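Local coordinates for protein cysteine desulfurase (Stenotrophomonas maltophilia, PDB 6WCI) that probably takes sulfur from L-cysteine with the help of pyridoxal 5'-phosphate, leaving L-alanine and handing the sulfur to a carrier, at residues 186-191 against 215-220; 120-125 against 148-153. All coordinates share one frame; numbering follows the deposited sequence.

Overall arrangement
Contact 1 pairs two parallel strands in the large sheet of the class-V aminotransferase fold, and contact 2 packs two helices that lie over one face of that sheet; their centres are 12 Å apart. The two contacts meet directly. W150 of 148-153 rests on strand 186-191, with its NE1 3.5 Å from A189 CB, while 120-125 reaches 215-220 through V121 CG1, 3.7 Å from V218 CG2. The active site lies at the C-terminal ends of the paired strands, where D220 OD2 comes close to the pyridine nitrogen N1 of the cofactor carried by modified K246. At its outer side contact 2 borders the second subunit.

Contact 1 (186-191 against 215-220); sequences KLLAVT and IITVVD
L187 and V218 meet on the face of the sheet that also carries I216, A189, T191 and D220. The leucine's CG stands anti to its backbone N (chi1 -169°), turning the fork of the side chain toward V218, which it meets obliquely: CD1 and CD2 each lie 4.0 Å from V218 CG2, the branch beside the valine's own backbone N, pointing back toward the start of its strand. CD1 also approaches I216 CG2, whereas the CD1 end of that isoleucine leads away. On the reverse face V190 and V219 stand side by side and point the same way, V190 CG1 touching V219 CG2 at 4.1 Å. Further back, I215 CG2 reaches L188 CB at 3.9 Å, and L188 CD2 meets the methyl of T217.

These are neighbouring parallel strands of a beta-alpha-beta unit, with helix 203-212 as the crossover; the helix covers the face of L188 and T217, I206 against L188, C207 and A210 against T217. Five backbone hydrogen bonds join the strands, the acceptor and donor positions falling to K186, L188 and V190 on one side and to I216, V218 and D220 on the other. I216 N sits well above the carbonyl plane of K186, whereas L188 N lies 2.7 Å from I216 O and almost in line with its C=O bond. V219 CA adds a C-H contact to V190 O at 3.2 Å.

At the C-terminal end a water links T191 and D220 across the strands, donating to D220 O at 2.7 Å and lying 3.1 Å from T191 OG1. The D220 carboxylate leaves the pair: OD1 is hydrogen-bonded to S222, and OD2 lies near N1 of the cofactor on modified K246, the position of the aspartate that faces the pyridine nitrogen in enzymes of this fold.

Contact 2 (120-125 against 148-153); sequences LVAYSW and VPWQLV
W150 reaches across to V121 and A122 with the far end of its indole, although its CB points away from helix 120-125. From CB the side chain turns back: CG is anti to the carbonyl carbon (chi1 -47°), and the ring system swings toward the other helix. NE1, on the five-membered ring, is hydrogen-bonded to N146 just before the helix, a bond that would limit rotation of the indole. In the six-membered ring CZ3 comes to A122 obliquely, 3.8 Å from its CA and 4.1 Å from its CB. The outermost carbon, CH2, ends 3.6 Å from V121 CG1, which meets the ring at its edge and close to its plane.

The helices 114-126 and 148-157 both lie against the same face of the large sheet of the aminotransferase fold, and in these segments they run nearly parallel, 22° between directions and 9.2 Å between axes at their closest. W150 lies between helix 114-126 and the sheet, where it also touches L187 and V218.

A122 is the small residue on which the second helix closes. Its CB lies 3.7 Å from P149 CB and 3.8 Å from V153 CG2, and that same valine methyl stands 3.5 Å from A122 O. Farther from the sheet, Y123 starts out away from the partner helix but its ring leads back until OH comes 4.5 Å from L152 CD1; this hydroxyl is hydrogen-bonded to R156 and to the backbone oxygen of F269 of the second subunit, a residue that also packs on L152.

Contact 1 (186-191 against 215-220)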
loop_
_atom_site.group_PDB
_atom_site.type_symbol
_atom_site.label_atom_id
_atom_site.label_comp_id
_atom_site.label_asym_id
_atom_site.label_seq_id
_atom_site.Cartn_x
_atom_site.Cartn_y
_atom_site.Cartn_z
ATOM N N LYS B 186 6.694 -16.534 24.260
ATOM C CA LYS B 186 6.107 -17.180 23.100
ATOM C C LYS B 186 6.545 -16.580 21.771
ATOM O O LYS B 186 6.329 -17.218 20.731
ATOM C CB LYS B 186 4.573 -17.146 23.198
ATOM C CG LYS B 186 4.014 -17.700 24.507
ATOM C CD LYS B 186 4.424 -19.151 24.704
ATOM C CE LYS B 186 3.875 -19.704 26.002
ATOM N NZ LYS B 186 4.496 -21.018 26.365
ATOM N N LEU B 187 7.151 -15.387 21.769
ATOM C CA LEU B 187 7.522 -14.717 20.529
ATOM C C LEU B 187 8.734 -13.816 20.759
ATOM O O LEU B 187 8.864 -13.189 21.818
ATOM C CB LEU B 187 6.352 -13.886 19.959
ATOM C CG LEU B 187 6.506 -13.326 18.536
ATOM C CD1 LEU B 187 5.165 -13.346 17.757
ATOM C CD2 LEU B 187 7.109 -11.916 18.492
ATOM N N LEU B 188 9.608 -13.754 19.755
ATOM C CA LEU B 188 10.828 -12.945 19.793
ATOM C C LEU B 188 10.872 -12.056 18.563
ATOM O O LEU B 188 10.836 -12.557 17.434
ATOM C CB LEU B 188 12.083 -13.820 19.846
ATOM C CG LEU B 188 13.428 -13.126 19.600
ATOM C CD1 LEU B 188 13.754 -12.129 20.699
ATOM C CD2 LEU B 188 14.522 -14.160 19.466
ATOM N N ALA B 189 10.935 -10.741 18.781
ATOM C CA ALA B 189 11.060 -9.761 17.705
ATOM C C ALA B 189 12.513 -9.314 17.645
ATOM O O ALA B 189 12.982 -8.581 18.522
ATOM C CB ALA B 189 10.122 -8.570 17.914
ATOM N N VAL B 190 13.223 -9.743 16.605
ATOM C CA VAL B 190 14.659 -9.520 16.502
ATOM C C VAL B 190 14.984 -9.023 15.099
ATOM O O VAL B 190 14.555 -9.619 14.104
ATOM C CB VAL B 190 15.455 -10.799 16.839
ATOM C CG1 VAL B 190 14.926 -12.001 16.039
ATOM C CG2 VAL B 190 16.950 -10.586 16.599
ATOM N N THR B 191 15.742 -7.934 15.018
ATOM C CA THR B 191 16.119 -7.403 13.719
ATOM C C THR B 191 17.300 -8.172 13.137
ATOM O O THR B 191 18.155 -8.696 13.858
ATOM C CB THR B 191 16.462 -5.917 13.806
ATOM O OG1 THR B 191 16.646 -5.408 12.484
ATOM C CG2 THR B 191 17.743 -5.694 14.594
ATOM N N ILE B 215 9.726 -20.880 20.750
ATOM C CA ILE B 215 9.557 -19.433 20.683
ATOM C C ILE B 215 9.484 -19.016 19.219
ATOM O O ILE B 215 10.425 -19.249 18.445
ATOM C CB ILE B 215 10.687 -18.702 21.422
ATOM C CG1 ILE B 215 10.631 -19.029 22.917
ATOM C CG2 ILE B 215 10.594 -17.201 21.177
ATOM C CD1 ILE B 215 11.790 -18.471 23.718
ATOM N N ILE B 216 8.364 -18.399 18.838
ATOM C CA ILE B 216 8.202 -17.901 17.478
ATOM C C ILE B 216 9.135 -16.719 17.243
ATOM O O ILE B 216 9.275 -15.833 18.097
ATOM C CB ILE B 216 6.739 -17.496 17.226
ATOM C CG1 ILE B 216 5.812 -18.721 17.301
ATOM C CG2 ILE B 216 6.622 -16.759 15.894
ATOM C CD1 ILE B 216 6.183 -19.845 16.340
ATOM N N THR B 217 9.769 -16.686 16.076
ATOM C CA THR B 217 10.665 -15.591 15.718
ATOM C C THR B 217 10.087 -14.779 14.568
ATOM O O THR B 217 9.741 -15.336 13.520
ATOM C CB THR B 217 12.054 -16.100 15.340
ATOM O OG1 THR B 217 11.951 -17.162 14.383
ATOM C CG2 THR B 217 12.785 -16.593 16.566
ATOM N N VAL B 218 10.002 -13.463 14.773
ATOM C CA VAL B 218 9.672 -12.497 13.731
ATOM C C VAL B 218 10.929 -11.674 13.444
ATOM O O VAL B 218 11.375 -10.879 14.284
ATOM C CB VAL B 218 8.498 -11.599 14.146
ATOM C CG1 VAL B 218 8.146 -10.654 13.020
ATOM C CG2 VAL B 218 7.282 -12.458 14.540
ATOM N N VAL B 219 11.516 -11.865 12.267
ATOM C CA VAL B 219 12.797 -11.258 11.928
ATOM C C VAL B 219 12.548 -10.087 10.985
ATOM O O VAL B 219 11.925 -10.246 9.923
ATOM C CB VAL B 219 13.762 -12.281 11.308
ATOM C CG1 VAL B 219 15.035 -11.607 10.874
ATOM C CG2 VAL B 219 14.064 -13.396 12.295
ATOM N N ASP B 220 13.030 -8.912 11.381
ATOM C CA ASP B 220 12.917 -7.691 10.592
ATOM C C ASP B 220 14.126 -7.608 9.663
ATOM O O ASP B 220 15.243 -7.319 10.105
ATOM C CB ASP B 220 12.830 -6.484 11.522
ATOM C CG ASP B 220 12.658 -5.178 10.784
ATOM O OD1 ASP B 220 12.791 -5.133 9.535
ATOM O OD2 ASP B 220 12.374 -4.181 11.477
HETATM O O HOH W 1 16.868 -5.336 9.373
#

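Contact 2 (120-125 against 148-153)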
loop_
_atom_site.group_PDB
_atom_site.type_symbol
_atom_site.label_atom_id
_atom_site.label_comp_id
_atom_site.label_asym_id
_atom_site.label_seq_id
_atom_site.Cartn_x
_atom_site.Cartn_y
_atom_site.Cartn_z
ATOM N N LEU B 120 0.692 -7.694 10.198
ATOM C CA LEU B 120 -0.044 -8.901 9.833
ATOM C C LEU B 120 0.276 -10.041 10.794
ATOM O O LEU B 120 -0.623 -10.769 11.229
ATOM C CB LEU B 120 0.279 -9.298 8.392
ATOM C CG LEU B 120 -0.220 -10.643 7.855
ATOM C CD1 LEU B 120 -1.692 -10.862 8.162
ATOM C CD2 LEU B 120 -0.002 -10.732 6.344
ATOM N N VAL B 121 1.557 -10.217 11.129
ATOM C CA VAL B 121 1.927 -11.180 12.164
ATOM C C VAL B 121 1.234 -10.835 13.477
ATOM O O VAL B 121 0.666 -11.705 14.146
ATOM C CB VAL B 121 3.458 -11.237 12.333
ATOM C CG1 VAL B 121 3.835 -12.320 13.343
ATOM C CG2 VAL B 121 4.143 -11.476 10.985
ATOM N N ALA B 122 1.286 -9.558 13.876
ATOM C CA ALA B 122 0.719 -9.159 15.162
ATOM C C ALA B 122 -0.771 -9.456 15.230
ATOM O O ALA B 122 -1.261 -9.988 16.231
ATOM C CB ALA B 122 0.970 -7.672 15.408
ATOM N N TYR B 123 -1.509 -9.126 14.170
ATOM C CA TYR B 123 -2.962 -9.259 14.204
ATOM C C TYR B 123 -3.432 -10.686 13.953
ATOM O O TYR B 123 -4.417 -11.126 14.560
ATOM C CB TYR B 123 -3.599 -8.322 13.183
ATOM C CG TYR B 123 -3.870 -6.915 13.692
ATOM C CD1 TYR B 123 -2.879 -5.935 13.661
ATOM C CD2 TYR B 123 -5.128 -6.561 14.176
ATOM C CE1 TYR B 123 -3.130 -4.646 14.111
ATOM C CE2 TYR B 123 -5.386 -5.276 14.631
ATOM C CZ TYR B 123 -4.389 -4.319 14.591
ATOM O OH TYR B 123 -4.654 -3.039 15.042
ATOM N N SER B 124 -2.777 -11.421 13.054
ATOM C CA SER B 124 -3.303 -12.731 12.676
ATOM C C SER B 124 -2.573 -13.910 13.314
ATOM O O SER B 124 -3.141 -15.010 13.366
ATOM C CB SER B 124 -3.303 -12.894 11.150
ATOM O OG SER B 124 -4.341 -12.119 10.572
ATOM N N TRP B 125 -1.350 -13.724 13.812
ATOM C CA TRP B 125 -0.698 -14.769 14.594
ATOM C C TRP B 125 -0.855 -14.536 16.094
ATOM O O TRP B 125 -1.427 -15.377 16.797
ATOM C CB TRP B 125 0.795 -14.892 14.253
ATOM C CG TRP B 125 1.455 -15.894 15.150
ATOM C CD1 TRP B 125 2.077 -15.652 16.347
ATOM C CD2 TRP B 125 1.512 -17.305 14.948
ATOM N NE1 TRP B 125 2.520 -16.830 16.896
ATOM C CE2 TRP B 125 2.194 -17.859 16.053
ATOM C CE3 TRP B 125 1.063 -18.156 13.933
ATOM C CZ2 TRP B 125 2.438 -19.222 16.171
ATOM C CZ3 TRP B 125 1.301 -19.514 14.055
ATOM C CH2 TRP B 125 1.984 -20.034 15.166
ATOM N N VAL B 148 5.994 -1.423 18.138
ATOM C CA VAL B 148 4.629 -0.934 18.354
ATOM C C VAL B 148 3.566 -1.987 18.073
ATOM O O VAL B 148 2.614 -2.090 18.861
ATOM C CB VAL B 148 4.406 0.361 17.569
ATOM C CG1 VAL B 148 3.051 0.950 17.880
ATOM C CG2 VAL B 148 5.529 1.351 17.881
ATOM N N PRO B 149 3.632 -2.782 16.992
ATOM C CA PRO B 149 2.622 -3.842 16.844
ATOM C C PRO B 149 2.535 -4.737 18.063
ATOM O O PRO B 149 1.428 -5.107 18.472
ATOM C CB PRO B 149 3.094 -4.607 15.600
ATOM C CG PRO B 149 3.849 -3.578 14.812
ATOM C CD PRO B 149 4.583 -2.791 15.866
ATOM N N TRP B 150 3.672 -5.053 18.692
ATOM C CA TRP B 150 3.610 -5.950 19.838
ATOM C C TRP B 150 3.046 -5.237 21.063
ATOM O O TRP B 150 2.416 -5.874 21.914
ATOM C CB TRP B 150 4.993 -6.545 20.105
ATOM C CG TRP B 150 5.615 -7.045 18.839
ATOM C CD1 TRP B 150 6.722 -6.542 18.209
ATOM C CD2 TRP B 150 5.129 -8.113 18.008
ATOM N NE1 TRP B 150 6.967 -7.243 17.049
ATOM C CE2 TRP B 150 6.005 -8.210 16.902
ATOM C CE3 TRP B 150 4.040 -8.998 18.096
ATOM C CZ2 TRP B 150 5.836 -9.159 15.896
ATOM C CZ3 TRP B 150 3.873 -9.942 17.099
ATOM C CH2 TRP B 150 4.765 -10.009 16.001
ATOM N N GLN B 151 3.208 -3.915 21.137
ATOM C CA GLN B 151 2.572 -3.145 22.198
ATOM C C GLN B 151 1.059 -3.094 22.029
ATOM O O GLN B 151 0.321 -3.065 23.021
ATOM C CB GLN B 151 3.155 -1.736 22.232
ATOM C CG GLN B 151 4.583 -1.712 22.778
ATOM C CD GLN B 151 5.180 -0.332 22.773
ATOM O OE1 GLN B 151 5.025 0.416 21.806
ATOM N NE2 GLN B 151 5.873 0.020 23.852
ATOM N N LEU B 152 0.575 -3.072 20.787
ATOM C CA LEU B 152 -0.862 -3.182 20.579
ATOM C C LEU B 152 -1.369 -4.564 20.994
ATOM O O LEU B 152 -2.463 -4.687 21.554
ATOM C CB LEU B 152 -1.199 -2.872 19.112
ATOM C CG LEU B 152 -0.845 -1.456 18.643
ATOM C CD1 LEU B 152 -1.115 -1.261 17.125
ATOM C CD2 LEU B 152 -1.589 -0.410 19.459
ATOM N N VAL B 153 -0.587 -5.615 20.733
ATOM C CA VAL B 153 -0.991 -6.972 21.108
ATOM C C VAL B 153 -1.067 -7.115 22.627
ATOM O O VAL B 153 -2.026 -7.683 23.174
ATOM C CB VAL B 153 -0.017 -7.999 20.496
ATOM C CG1 VAL B 153 -0.149 -9.360 21.200
ATOM C CG2 VAL B 153 -0.215 -8.121 18.986
#